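Local coordinates for protein CbsA (PDB 5XYH) that acts as a cellobiosidase (exoglucanase), hydrolysing beta-1,4 bonds of cellulose, probably to release cellobiose from chain ends during bacterial attack on rice cell walls, at residues Phe8-Tyr14 / Thr84-Val88; Tyr14-Ser20 / Lys43-Val49; Leu69-Leu73 / Ile127-Leu131; Leu111-Leu116 / Ser168-Gly174; Pro151-Thr155 / Trp199-Asn205. One frame throughout, in Å; residues are numbered along the deposited sequence.

Contact 1. Residues Phe8-Tyr14 / Thr84-Val88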
# COMPACT_ATOMS: atom_id res chain seq x y z
N PHE A 8 9.07 -3.00 -14.55
CA PHE A 8 8.09 -2.10 -15.14
C PHE A 8 8.56 -1.48 -16.45
O PHE A 8 7.73 -0.98 -17.21
CB PHE A 8 7.73 -1.00 -14.14
CG PHE A 8 7.00 -1.52 -12.92
CD1 PHE A 8 5.62 -1.60 -12.90
CD2 PHE A 8 7.70 -1.97 -11.82
CE1 PHE A 8 4.96 -2.08 -11.80
CE2 PHE A 8 7.04 -2.45 -10.71
CZ PHE A 8 5.67 -2.51 -10.70
N VAL A 9 9.86 -1.50 -16.72
CA VAL A 9 10.39 -0.79 -17.88
C VAL A 9 9.88 -1.44 -19.15
O VAL A 9 10.05 -2.65 -19.36
CB VAL A 9 11.92 -0.77 -17.86
CG1 VAL A 9 12.44 -0.23 -19.18
CG2 VAL A 9 12.43 0.06 -16.69
N GLY A 10 9.23 -0.65 -20.00
CA GLY A 10 8.71 -1.14 -21.26
C GLY A 10 7.51 -2.05 -21.18
O GLY A 10 7.09 -2.60 -22.20
N ALA A 11 6.91 -2.22 -20.00
CA ALA A 11 5.86 -3.19 -19.80
C ALA A 11 4.49 -2.53 -19.65
O ALA A 11 4.37 -1.44 -19.08
CB ALA A 11 6.13 -4.05 -18.55
N SER A 12 3.46 -3.20 -20.16
CA SER A 12 2.11 -2.84 -19.80
C SER A 12 1.78 -3.46 -18.45
O SER A 12 2.60 -4.16 -17.84
CB SER A 12 1.12 -3.27 -20.89
OG SER A 12 1.14 -4.68 -21.09
N GLY A 13 0.57 -3.21 -17.96
CA GLY A 13 0.12 -3.77 -16.71
C GLY A 13 -1.23 -4.45 -16.84
O GLY A 13 -2.06 -4.07 -17.67
N TYR A 14 -1.44 -5.44 -15.99
CA TYR A 14 -2.67 -6.22 -16.00
C TYR A 14 -3.82 -5.40 -15.42
O TYR A 14 -3.72 -4.86 -14.31
CB TYR A 14 -2.45 -7.51 -15.21
CG TYR A 14 -3.71 -8.24 -14.78
CD1 TYR A 14 -4.61 -8.71 -15.73
CD2 TYR A 14 -3.99 -8.45 -13.43
CE1 TYR A 14 -5.77 -9.38 -15.35
CE2 TYR A 14 -5.14 -9.12 -13.04
CZ TYR A 14 -6.02 -9.58 -14.01
OH TYR A 14 -7.18 -10.24 -13.65
N THR A 84 5.97 -7.51 -25.92
CA THR A 84 5.90 -6.46 -24.92
C THR A 84 5.70 -7.12 -23.56
O THR A 84 4.77 -7.94 -23.40
CB THR A 84 4.75 -5.49 -25.23
OG1 THR A 84 4.90 -5.01 -26.57
CG2 THR A 84 4.75 -4.31 -24.25
N PRO A 85 6.56 -6.86 -22.58
CA PRO A 85 6.33 -7.43 -21.25
C PRO A 85 5.07 -6.86 -20.63
O PRO A 85 4.56 -5.81 -21.04
CB PRO A 85 7.59 -7.04 -20.47
CG PRO A 85 8.07 -5.80 -21.14
CD PRO A 85 7.75 -5.99 -22.61
N ILE A 86 4.56 -7.56 -19.61
CA ILE A 86 3.39 -7.14 -18.85
C ILE A 86 3.64 -7.49 -17.38
O ILE A 86 4.17 -8.57 -17.08
CB ILE A 86 2.11 -7.80 -19.39
CG1 ILE A 86 0.86 -7.31 -18.65
CG2 ILE A 86 2.22 -9.32 -19.33
CD1 ILE A 86 -0.45 -7.82 -19.24
N THR A 87 3.30 -6.57 -16.47
CA THR A 87 3.42 -6.85 -15.04
C THR A 87 2.05 -7.20 -14.47
O THR A 87 1.03 -6.60 -14.84
CB THR A 87 4.05 -5.67 -14.27
OG1 THR A 87 3.26 -4.48 -14.40
CG2 THR A 87 5.44 -5.39 -14.78
N VAL A 88 2.02 -8.20 -13.59
CA VAL A 88 0.82 -8.62 -12.87
C VAL A 88 1.04 -8.32 -11.40
O VAL A 88 1.90 -8.93 -10.75
CB VAL A 88 0.51 -10.11 -13.09
CG1 VAL A 88 -0.77 -10.49 -12.36
CG2 VAL A 88 0.37 -10.40 -14.57
O HOH W 1 3.61 -2.19 -15.92
O HOH W 2 2.25 -6.54 -22.84

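Contact 2. Residues Tyr14-Ser20 / Lys43-Val49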
# COMPACT_ATOMS: atom_id res chain seq x y z
N TYR A 14 -1.44 -5.44 -15.99
CA TYR A 14 -2.67 -6.22 -16.00
C TYR A 14 -3.82 -5.40 -15.42
O TYR A 14 -3.72 -4.86 -14.31
CB TYR A 14 -2.45 -7.51 -15.21
CG TYR A 14 -3.71 -8.24 -14.78
CD1 TYR A 14 -4.61 -8.71 -15.73
CD2 TYR A 14 -3.99 -8.45 -13.43
CE1 TYR A 14 -5.77 -9.38 -15.35
CE2 TYR A 14 -5.14 -9.12 -13.04
CZ TYR A 14 -6.02 -9.58 -14.01
OH TYR A 14 -7.18 -10.24 -13.65
N VAL A 15 -4.91 -5.28 -16.18
CA VAL A 15 -6.10 -4.53 -15.77
C VAL A 15 -7.12 -5.54 -15.24
O VAL A 15 -7.63 -6.38 -15.98
CB VAL A 15 -6.68 -3.70 -16.93
CG1 VAL A 15 -7.98 -3.03 -16.51
CG2 VAL A 15 -5.65 -2.65 -17.44
N ASN A 16 -7.41 -5.46 -13.94
CA ASN A 16 -8.22 -6.46 -13.25
C ASN A 16 -9.69 -6.30 -13.60
O ASN A 16 -10.28 -5.26 -13.28
CB ASN A 16 -8.00 -6.35 -11.74
CG ASN A 16 -8.84 -7.35 -10.93
OD1 ASN A 16 -9.52 -8.23 -11.48
ND2 ASN A 16 -8.79 -7.22 -9.61
N PRO A 17 -10.32 -7.29 -14.25
CA PRO A 17 -11.74 -7.13 -14.61
C PRO A 17 -12.66 -7.04 -13.41
O PRO A 17 -13.79 -6.55 -13.54
CB PRO A 17 -12.04 -8.38 -15.45
CG PRO A 17 -10.95 -9.34 -15.14
CD PRO A 17 -9.74 -8.53 -14.78
N ASP A 18 -12.22 -7.49 -12.23
CA ASP A 18 -13.06 -7.31 -11.05
C ASP A 18 -13.11 -5.85 -10.63
O ASP A 18 -14.16 -5.36 -10.19
CB ASP A 18 -12.56 -8.18 -9.91
CG ASP A 18 -12.68 -9.65 -10.20
OD1 ASP A 18 -13.64 -10.03 -10.92
OD2 ASP A 18 -11.82 -10.41 -9.72
N TYR A 19 -11.98 -5.14 -10.73
CA TYR A 19 -11.99 -3.70 -10.48
C TYR A 19 -12.83 -2.99 -11.54
O TYR A 19 -13.63 -2.10 -11.21
CB TYR A 19 -10.56 -3.17 -10.44
CG TYR A 19 -10.43 -1.71 -10.06
CD1 TYR A 19 -10.62 -1.29 -8.75
CD2 TYR A 19 -10.11 -0.75 -11.01
CE1 TYR A 19 -10.52 0.04 -8.39
CE2 TYR A 19 -10.00 0.59 -10.67
CZ TYR A 19 -10.20 0.98 -9.35
OH TYR A 19 -10.09 2.31 -9.01
N SER A 20 -12.68 -3.37 -12.81
CA SER A 20 -13.55 -2.84 -13.85
C SER A 20 -15.02 -3.03 -13.50
O SER A 20 -15.83 -2.11 -13.65
CB SER A 20 -13.22 -3.48 -15.21
OG SER A 20 -11.87 -3.20 -15.56
N LYS A 43 -10.84 3.04 -14.71
CA LYS A 43 -10.80 1.59 -14.83
C LYS A 43 -9.92 1.10 -15.96
O LYS A 43 -9.81 -0.12 -16.15
CB LYS A 43 -12.22 1.01 -14.98
CG LYS A 43 -12.93 1.37 -16.25
CD LYS A 43 -14.16 0.50 -16.45
CE LYS A 43 -14.94 0.93 -17.68
NZ LYS A 43 -15.92 -0.11 -18.11
N SER A 44 -9.28 2.00 -16.73
CA SER A 44 -8.32 1.56 -17.73
C SER A 44 -6.93 1.32 -17.15
O SER A 44 -6.04 0.84 -17.86
CB SER A 44 -8.22 2.57 -18.89
OG SER A 44 -7.58 3.80 -18.54
N TYR A 45 -6.72 1.63 -15.83
CA TYR A 45 -5.39 1.54 -15.26
C TYR A 45 -5.21 0.23 -14.50
O TYR A 45 -6.15 -0.29 -13.91
CB TYR A 45 -5.14 2.71 -14.30
CG TYR A 45 -5.09 4.07 -14.98
CD1 TYR A 45 -4.16 4.34 -16.00
CD2 TYR A 45 -5.94 5.09 -14.58
CE1 TYR A 45 -4.11 5.59 -16.61
CE2 TYR A 45 -5.89 6.34 -15.18
CZ TYR A 45 -4.98 6.58 -16.20
OH TYR A 45 -4.94 7.83 -16.78
N PRO A 46 -3.99 -0.33 -14.54
CA PRO A 46 -3.71 -1.54 -13.75
C PRO A 46 -3.88 -1.27 -12.26
O PRO A 46 -3.50 -0.21 -11.77
CB PRO A 46 -2.24 -1.84 -14.07
CG PRO A 46 -1.97 -1.16 -15.36
CD PRO A 46 -2.88 0.04 -15.42
N THR A 47 -4.43 -2.26 -11.55
CA THR A 47 -4.57 -2.22 -10.10
C THR A 47 -4.09 -3.55 -9.52
O THR A 47 -4.20 -4.59 -10.16
CB THR A 47 -6.03 -1.96 -9.64
OG1 THR A 47 -6.91 -2.90 -10.28
CG2 THR A 47 -6.47 -0.54 -9.99
N TYR A 48 -3.55 -3.51 -8.31
CA TYR A 48 -2.98 -4.70 -7.71
C TYR A 48 -4.07 -5.60 -7.13
O TYR A 48 -5.12 -5.13 -6.68
CB TYR A 48 -1.95 -4.32 -6.63
CG TYR A 48 -0.57 -4.17 -7.23
CD1 TYR A 48 -0.36 -3.30 -8.30
CD2 TYR A 48 0.52 -4.92 -6.77
CE1 TYR A 48 0.87 -3.16 -8.89
CE2 TYR A 48 1.78 -4.78 -7.36
CZ TYR A 48 1.93 -3.90 -8.42
OH TYR A 48 3.14 -3.73 -9.06
N VAL A 49 -3.83 -6.92 -7.20
CA VAL A 49 -4.78 -7.93 -6.71
C VAL A 49 -4.36 -8.36 -5.31
O VAL A 49 -3.29 -8.95 -5.13
CB VAL A 49 -4.82 -9.14 -7.64
CG1 VAL A 49 -5.65 -10.25 -7.01
CG2 VAL A 49 -5.36 -8.76 -9.01
O HOH W 3 -7.32 -2.59 -12.93
O HOH W 4 -9.83 -1.97 -13.94
O HOH W 5 -7.32 -4.99 -8.38

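Contact 3. Residues Leu69-Leu73 / Ile127-Leu131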
# COMPACT_ATOMS: atom_id res chain seq x y z
N LEU A 69 -6.72 -16.81 -8.48
CA LEU A 69 -5.36 -16.44 -8.89
C LEU A 69 -5.09 -16.91 -10.31
O LEU A 69 -4.55 -16.16 -11.13
CB LEU A 69 -4.33 -17.02 -7.92
CG LEU A 69 -2.85 -16.79 -8.30
CD1 LEU A 69 -2.50 -15.30 -8.54
CD2 LEU A 69 -1.89 -17.41 -7.29
N GLN A 70 -5.48 -18.15 -10.64
CA GLN A 70 -5.28 -18.63 -12.01
C GLN A 70 -6.12 -17.83 -13.00
O GLN A 70 -5.67 -17.57 -14.13
CB GLN A 70 -5.61 -20.11 -12.11
CG GLN A 70 -4.78 -20.96 -11.19
CD GLN A 70 -5.00 -22.43 -11.45
OE1 GLN A 70 -5.52 -22.81 -12.51
NE2 GLN A 70 -4.61 -23.26 -10.49
N GLY A 71 -7.34 -17.44 -12.62
CA GLY A 71 -8.15 -16.61 -13.50
C GLY A 71 -7.50 -15.27 -13.80
O GLY A 71 -7.55 -14.78 -14.93
N HIS A 72 -6.89 -14.66 -12.78
CA HIS A 72 -6.14 -13.43 -12.99
C HIS A 72 -4.99 -13.65 -13.94
O HIS A 72 -4.76 -12.85 -14.85
CB HIS A 72 -5.60 -12.91 -11.66
CG HIS A 72 -6.64 -12.32 -10.76
ND1 HIS A 72 -7.37 -11.20 -11.11
CD2 HIS A 72 -7.03 -12.66 -9.52
CE1 HIS A 72 -8.18 -10.90 -10.11
NE2 HIS A 72 -8.00 -11.77 -9.14
N LEU A 73 -4.25 -14.73 -13.74
CA LEU A 73 -3.08 -14.98 -14.57
C LEU A 73 -3.48 -15.30 -16.00
O LEU A 73 -2.77 -14.93 -16.95
CB LEU A 73 -2.24 -16.10 -13.97
CG LEU A 73 -1.65 -15.79 -12.60
CD1 LEU A 73 -1.18 -17.07 -11.91
CD2 LEU A 73 -0.51 -14.79 -12.73
N ILE A 127 0.44 -20.36 -3.80
CA ILE A 127 0.74 -19.23 -4.67
C ILE A 127 1.98 -19.51 -5.51
O ILE A 127 1.99 -19.29 -6.73
CB ILE A 127 0.91 -17.94 -3.85
CG1 ILE A 127 -0.41 -17.59 -3.16
CG2 ILE A 127 1.39 -16.80 -4.75
CD1 ILE A 127 -0.28 -16.53 -2.13
N ALA A 128 3.05 -19.97 -4.86
CA ALA A 128 4.31 -20.19 -5.57
C ALA A 128 4.16 -21.26 -6.66
O ALA A 128 4.68 -21.10 -7.77
CB ALA A 128 5.40 -20.58 -4.58
N SER A 129 3.46 -22.36 -6.37
CA SER A 129 3.31 -23.39 -7.39
C SER A 129 2.41 -22.91 -8.52
O SER A 129 2.65 -23.26 -9.69
CB SER A 129 2.78 -24.68 -6.79
OG SER A 129 1.47 -24.49 -6.29
N THR A 130 1.41 -22.10 -8.21
CA THR A 130 0.61 -21.49 -9.28
C THR A 130 1.46 -20.58 -10.15
O THR A 130 1.40 -20.65 -11.39
CB THR A 130 -0.56 -20.72 -8.66
OG1 THR A 130 -1.34 -21.64 -7.88
CG2 THR A 130 -1.43 -20.11 -9.76
N LEU A 131 2.27 -19.71 -9.54
CA LEU A 131 3.06 -18.79 -10.35
C LEU A 131 4.14 -19.51 -11.16
O LEU A 131 4.53 -19.04 -12.23
CB LEU A 131 3.69 -17.69 -9.48
CG LEU A 131 2.75 -16.77 -8.71
CD1 LEU A 131 3.54 -15.82 -7.82
CD2 LEU A 131 1.84 -16.00 -9.66
O HOH W 6 -4.01 -22.09 -7.87

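Contact 4. Residues Leu111-Leu116 / Ser168-Gly174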
# COMPACT_ATOMS: atom_id res chain seq x y z
N LEU A 111 -1.25 -16.05 15.36
CA LEU A 111 0.17 -15.83 15.64
C LEU A 111 0.70 -16.96 16.52
O LEU A 111 1.00 -16.80 17.71
CB LEU A 111 0.37 -14.47 16.30
CG LEU A 111 1.84 -14.07 16.42
CD1 LEU A 111 2.40 -13.60 15.06
CD2 LEU A 111 2.03 -13.01 17.51
N THR A 112 0.80 -18.13 15.89
CA THR A 112 1.35 -19.34 16.49
C THR A 112 2.17 -20.06 15.44
O THR A 112 2.04 -19.81 14.24
CB THR A 112 0.25 -20.28 17.00
OG1 THR A 112 -0.52 -20.73 15.88
CG2 THR A 112 -0.69 -19.58 18.01
N GLN A 113 3.00 -21.00 15.90
CA GLN A 113 3.72 -21.87 14.97
C GLN A 113 2.77 -22.64 14.07
O GLN A 113 3.02 -22.80 12.87
CB GLN A 113 4.62 -22.83 15.74
CG GLN A 113 5.81 -22.15 16.35
CD GLN A 113 6.70 -21.51 15.30
OE1 GLN A 113 6.94 -22.09 14.23
NE2 GLN A 113 7.18 -20.30 15.59
N ALA A 114 1.65 -23.13 14.62
CA ALA A 114 0.66 -23.76 13.76
C ALA A 114 0.15 -22.77 12.71
O ALA A 114 -0.05 -23.14 11.54
CB ALA A 114 -0.49 -24.32 14.60
N GLY A 115 -0.03 -21.51 13.10
CA GLY A 115 -0.45 -20.50 12.13
C GLY A 115 0.59 -20.32 11.05
O GLY A 115 0.25 -20.25 9.86
N LEU A 116 1.86 -20.26 11.44
CA LEU A 116 2.93 -20.08 10.47
C LEU A 116 2.99 -21.25 9.48
O LEU A 116 3.21 -21.04 8.28
CB LEU A 116 4.26 -19.93 11.20
CG LEU A 116 5.52 -19.79 10.35
CD1 LEU A 116 5.42 -18.55 9.47
CD2 LEU A 116 6.74 -19.75 11.24
N SER A 168 8.20 -13.81 19.07
CA SER A 168 7.94 -15.14 18.53
C SER A 168 8.77 -15.43 17.29
O SER A 168 8.88 -16.60 16.91
CB SER A 168 6.46 -15.29 18.19
OG SER A 168 6.13 -14.52 17.04
N GLY A 169 9.32 -14.41 16.64
CA GLY A 169 10.02 -14.61 15.38
C GLY A 169 9.13 -14.86 14.19
O GLY A 169 9.64 -15.01 13.08
N ILE A 170 7.80 -14.86 14.36
CA ILE A 170 6.92 -15.37 13.32
C ILE A 170 6.84 -14.41 12.13
O ILE A 170 6.85 -14.86 10.98
CB ILE A 170 5.53 -15.69 13.90
CG1 ILE A 170 5.65 -16.87 14.88
CG2 ILE A 170 4.56 -16.03 12.79
CD1 ILE A 170 4.33 -17.26 15.59
N TYR A 171 6.75 -13.10 12.37
CA TYR A 171 6.76 -12.16 11.25
C TYR A 171 7.99 -12.37 10.38
O TYR A 171 7.89 -12.51 9.16
CB TYR A 171 6.70 -10.71 11.72
CG TYR A 171 5.31 -10.15 11.92
CD1 TYR A 171 4.22 -10.99 12.13
CD2 TYR A 171 5.10 -8.77 11.93
CE1 TYR A 171 2.94 -10.46 12.33
CE2 TYR A 171 3.84 -8.24 12.13
CZ TYR A 171 2.77 -9.08 12.34
OH TYR A 171 1.52 -8.54 12.53
N GLU A 172 9.17 -12.41 11.01
CA GLU A 172 10.42 -12.57 10.27
C GLU A 172 10.47 -13.92 9.57
O GLU A 172 10.98 -14.02 8.45
CB GLU A 172 11.62 -12.38 11.20
CG GLU A 172 11.72 -10.96 11.73
CD GLU A 172 12.66 -10.83 12.91
OE1 GLU A 172 13.86 -10.57 12.68
OE2 GLU A 172 12.19 -10.97 14.08
N ALA A 173 9.94 -14.96 10.22
CA ALA A 173 9.93 -16.29 9.60
C ALA A 173 9.00 -16.32 8.40
O ALA A 173 9.34 -16.91 7.37
CB ALA A 173 9.52 -17.36 10.61
N GLY A 174 7.84 -15.67 8.51
CA GLY A 174 6.92 -15.61 7.38
C GLY A 174 7.48 -14.86 6.18
O GLY A 174 7.33 -15.29 5.04

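Contact 5. Residues Pro151-Thr155 / Trp199-Asn205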
# COMPACT_ATOMS: atom_id res chain seq x y z
N PRO A 151 7.21 -2.97 9.78
CA PRO A 151 7.35 -1.67 10.46
C PRO A 151 6.78 -1.64 11.87
O PRO A 151 7.31 -0.92 12.73
CB PRO A 151 6.58 -0.71 9.53
CG PRO A 151 6.62 -1.37 8.20
CD PRO A 151 6.53 -2.83 8.48
N ASN A 152 5.73 -2.42 12.15
CA ASN A 152 5.16 -2.42 13.49
C ASN A 152 6.14 -2.96 14.52
O ASN A 152 6.06 -2.60 15.70
CB ASN A 152 3.87 -3.24 13.53
CG ASN A 152 2.81 -2.68 12.62
OD1 ASN A 152 2.36 -1.54 12.81
ND2 ASN A 152 2.39 -3.48 11.62
N LEU A 153 7.06 -3.83 14.10
CA LEU A 153 8.05 -4.33 15.04
C LEU A 153 9.00 -3.24 15.51
O LEU A 153 9.61 -3.37 16.58
CB LEU A 153 8.86 -5.48 14.43
CG LEU A 153 8.09 -6.64 13.81
CD1 LEU A 153 9.06 -7.74 13.47
CD2 LEU A 153 7.02 -7.15 14.77
N VAL A 154 9.13 -2.16 14.75
CA VAL A 154 10.01 -1.06 15.11
C VAL A 154 9.26 0.04 15.86
O VAL A 154 9.76 0.56 16.86
CB VAL A 154 10.70 -0.50 13.85
CG1 VAL A 154 11.57 0.70 14.21
CG2 VAL A 154 11.54 -1.60 13.19
N THR A 155 8.06 0.40 15.41
CA THR A 155 7.38 1.58 15.95
C THR A 155 6.32 1.26 16.98
O THR A 155 5.96 2.15 17.76
CB THR A 155 6.74 2.38 14.82
OG1 THR A 155 5.81 1.55 14.12
CG2 THR A 155 7.80 2.87 13.83
N TRP A 199 7.98 7.53 10.22
CA TRP A 199 8.40 7.28 11.60
C TRP A 199 9.44 6.18 11.70
O TRP A 199 10.21 6.15 12.67
CB TRP A 199 7.20 6.94 12.48
CG TRP A 199 6.30 8.12 12.80
CD1 TRP A 199 4.99 8.26 12.47
CD2 TRP A 199 6.67 9.31 13.53
NE1 TRP A 199 4.51 9.46 12.95
CE2 TRP A 199 5.52 10.12 13.60
CE3 TRP A 199 7.85 9.76 14.13
CZ2 TRP A 199 5.51 11.36 14.25
CZ3 TRP A 199 7.85 11.00 14.78
CH2 TRP A 199 6.69 11.78 14.83
N LEU A 200 9.49 5.28 10.71
CA LEU A 200 10.54 4.27 10.64
C LEU A 200 11.93 4.88 10.53
O LEU A 200 12.91 4.27 10.96
CB LEU A 200 10.31 3.34 9.45
CG LEU A 200 9.42 2.14 9.65
CD1 LEU A 200 9.52 1.27 8.38
CD2 LEU A 200 9.87 1.41 10.89
N ALA A 201 12.03 6.07 9.94
CA ALA A 201 13.31 6.73 9.73
C ALA A 201 13.67 7.72 10.84
O ALA A 201 14.75 8.33 10.79
CB ALA A 201 13.29 7.46 8.37
N TRP A 202 12.83 7.85 11.85
CA TRP A 202 12.95 8.93 12.82
C TRP A 202 13.85 8.51 13.98
O TRP A 202 13.62 7.48 14.63
CB TRP A 202 11.56 9.29 13.33
CG TRP A 202 11.45 10.57 14.09
CD1 TRP A 202 11.42 11.84 13.58
CD2 TRP A 202 11.32 10.70 15.51
NE1 TRP A 202 11.28 12.75 14.60
CE2 TRP A 202 11.23 12.08 15.79
CE3 TRP A 202 11.30 9.79 16.57
CZ2 TRP A 202 11.10 12.57 17.09
CZ3 TRP A 202 11.17 10.28 17.86
CH2 TRP A 202 11.07 11.65 18.11
N ARG A 203 14.88 9.33 14.23
CA ARG A 203 15.79 9.18 15.36
C ARG A 203 16.25 7.74 15.57
O ARG A 203 16.89 7.16 14.69
CB ARG A 203 15.14 9.72 16.63
CG ARG A 203 14.82 11.21 16.53
CD ARG A 203 14.46 11.77 17.89
NE ARG A 203 15.64 11.83 18.73
CZ ARG A 203 16.41 12.91 18.83
NH1 ARG A 203 16.11 14.02 18.16
NH2 ARG A 203 17.48 12.87 19.62
N SER A 204 15.94 7.16 16.73
CA SER A 204 16.49 5.85 17.05
C SER A 204 15.74 4.71 16.37
O SER A 204 16.05 3.54 16.64
CB SER A 204 16.50 5.63 18.57
OG SER A 204 15.19 5.51 19.05
N ASN A 205 14.77 5.03 15.51
CA ASN A 205 14.05 3.99 14.78
C ASN A 205 14.79 3.56 13.52
O ASN A 205 14.59 2.44 13.05
CB ASN A 205 12.64 4.47 14.40
CG ASN A 205 11.73 4.63 15.60
OD1 ASN A 205 11.90 3.96 16.62
ND2 ASN A 205 10.73 5.52 15.47

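Contact 1. Residues Phe8-Tyr14 / Thr84-Val88
A short parallel beta pairing joins the N-terminal arm of the chain, residues 8-14, to the start of strand 86-92, one of the central strands of the family 6 barrel. Three backbone hydrogen bonds set the register in the alternating pattern of parallel strands: Ser12 N to Pro85 O (3.0 Å), Thr87 N to Ser12 O (2.9 Å) and Tyr14 N to Thr87 O (3.0 Å). Closely spaced CA-H...O contacts reinforce them, as between Ile86 CA and Ser12 O (3.2 Å). Before the strand, a type II turn from Phe8 to Ala11 reverses the arm, with Gly10 supplying the positive phi; Ala11 CB then rests 3.7 Å from Pro85 CG. Ser12 and Ile86 share one face of the pairing, where Ser12 OG lies 3.6 Å from Ile86 CG1. The opposite face carries Thr87, whose OG1 approaches Phe8 CE1 at 3.9 Å. Two waters stitch the flanks: one bridges Thr87 OG1 and, weakly, Ser12 O; the other links Ser12 OG to Thr84 O. The Tyr14 side chain packs on helix 69-79, its hydroxyl hydrogen-bonded to His72 ND1. Beyond, strand 86-92 pairs with strand 140-145 through Arg140 and Val142, and further along with strand 49-51 through Val49.

Contact 2. Residues Tyr14-Ser20 / Lys43-Val49
Water does most of the polar work between residues 14-20 and the loop 43-49, which make no direct hydrogen bond to each other. One water accepts from Asn16 N (3.0 Å), donates to Tyr45 O (2.8 Å) and meets Thr47 OG1 (2.7 Å). A second joins Ser20 OG and Lys43 O, each at 2.9 Å, and a third connects Asn16 ND2 (2.9 Å), Thr47 OG1 (2.9 Å) and Tyr48 O (2.8 Å). Asn16 is also the N-cap of helix 17-27, its OD1 accepting from Asp18 N at 2.9 Å. The contact thus couples the start of that helix to the loop leading from helix 33-42 into barrel strand 49-51. The Val15 methyls rest on backbone carbonyls, CG1 3.5 Å from Lys43 O and CG2 3.5 Å from Ser44 O. Among apolar side chains, Val15 CG2 lies 4.4 Å from Pro46 CD, and Val49 CG2 reaches the edge of the Tyr14 ring at CE2 (4.1 Å). A CH-pi contact is made by Thr47 CG2, 3.9 Å from the Tyr19 ring centroid and almost directly above one face.

Contact 3. Residues Leu69-Leu73 / Ile127-Leu131
The meeting of these two helical turns is made by side chains whose rotamers differ. The segment axes of 69-73 and 127-131 approach to 10.8 Å at 29°, nearly parallel, a spacing bridged by side chains, with Leu69 CD2 reaching as far as Ile127 CA. Thr130 fills the middle. Its m rotamer separates the two branches of the side chain: CG2 faces the other helix and lies 3.7 Å from each of Leu69 CD2, Gln70 CG and Leu73 CD1, whereas OG1 turns to the carbonyl of Val126 one turn back in its own helix. The same OG1 accepts from a water at 2.7 Å, and that water accepts a hydrogen bond from Gln70 NE2 at 2.9 Å, so the exposed Gln70 closes the outer margin of the contact. The two leucines of 69-73 differ. Leu69, with chi1 t and chi2 p, extends CD2 to Ile127 CA (4.1 Å) and CG2 (4.2 Å); Leu73, with chi1 m and chi2 t, brings CD1 to Leu131 CD2 at 3.9 Å. Leu131 shares the m, t conformation, and through it a side chain that leaves the backbone sideways arrives at the interface. Leu69 and Leu131 also touch Leu90, and Leu73 and Leu131 touch Ile141, both on barrel strands. Adjacent outer helices packed side by side over the parallel strands, here flanking strand 86-92 in sequence, are typical of the beta/alpha barrel of glycoside hydrolase family 6.

Contact 4. Residues Leu111-Leu116 / Ser168-Gly174
Two helix beginnings interlock here, and Ile170 is the principal bump. Its CD1 enters a hollow built from the backbone and side chains around the start of helix 113-131, lying 3.5 Å from Thr112 C and 3.8 Å from Leu111 C; Gln113 NE2 comes within 3.8 Å of Ile170 CG1, and Leu116 CB supports Ile170 CG2 at 4.2 Å. Leu116 answers with a projection of its own. It fits over the low surface left by two small residues, CD2 touching Ala173 CB at 3.7 Å and CD1 standing 3.9 Å from Gly174 N. Leu111 covers the remaining side: its CD1 contacts Ile170 CB at 3.9 Å and Tyr171 CE1 at 4.2 Å. Local capping accompanies these shapes: Thr112 caps its helix, OG1 accepting from Gly115 N (2.9 Å), and Ser168 forms an ST turn, OG accepting from Ile170 N (3.2 Å) while also hydrogen-bonding to Gln164 O. Helices 113-131 and 170-183 are neighbouring outer helices of the family 6 beta/alpha barrel, one before and one after strand 140-145 in sequence, while helix 160-167 borders the contact through Gln164, against Leu111, and Ala165, against Tyr171.

Contact 5. Residues Pro151-Thr155 / Trp199-Asn205
Trp199 opens the segment 199-205 in a 3-10 turn and meets Thr155 through its carbonyl oxygen and CB rather than its ring: Thr155 CG2 lies 4.2 Å from Trp199 O and 4.3 Å from Trp199 CB, while the indole leads away. Leu200 comes next and does most of the packing. Its CD1 reaches Pro151 CB at 3.7 Å, and its CD2 reaches Val154 CB at 3.6 Å and Thr155 CG2 at 3.9 Å, so the leucine lies along one side of the short helix 150-155. That helix follows strand 140-145, and the loop carrying 199-205 follows the adjacent parallel strand 188-193; the contact therefore joins two successive beta-to-alpha connections at the C-terminal ends of barrel strands, the end where family 6 enzymes hold their substrate cleft or tunnel. Behind Leu200 stand Ala209 of helix 206-218 and Tyr274 of helix 271-284. The chain then swings outward, Trp202 N bonding back to Trp199 O (3.2 Å), and returns at Asn205, whose N donates to Trp202 O (2.8 Å) and whose ND2 donates to Trp199 O (2.9 Å), closing the loop. Asn205 CB and O lie 3.9 and 3.7 Å from Val154 CG1, and Asn205 ND2 lies 4.3 Å from Thr155 CG2.

The five contacts illustrate how neighbouring elements of one barrel are joined, some directly and some through shared residues or helices. Contacts 1 and 2 share Tyr14 and touch again where Phe8 CZ meets Tyr48 OH at 3.3 Å; contact 3 joins them through the probable hydrogen bond of 2.7 Å from Tyr14 OH to His72 ND1. Helix 113-131 then carries the structure from contact 3 to contact 4, whose centres are 24 Å apart, and Tyr171 CD2 packs on Leu153 CD2 at 3.8 Å to connect contacts 4 and 5. Contacts 1 and 5 lie on opposite sides of the chain's centre, about 33 Å between centres. By family analogy, contact 5 is probably nearer the substrate-binding end than contact 1.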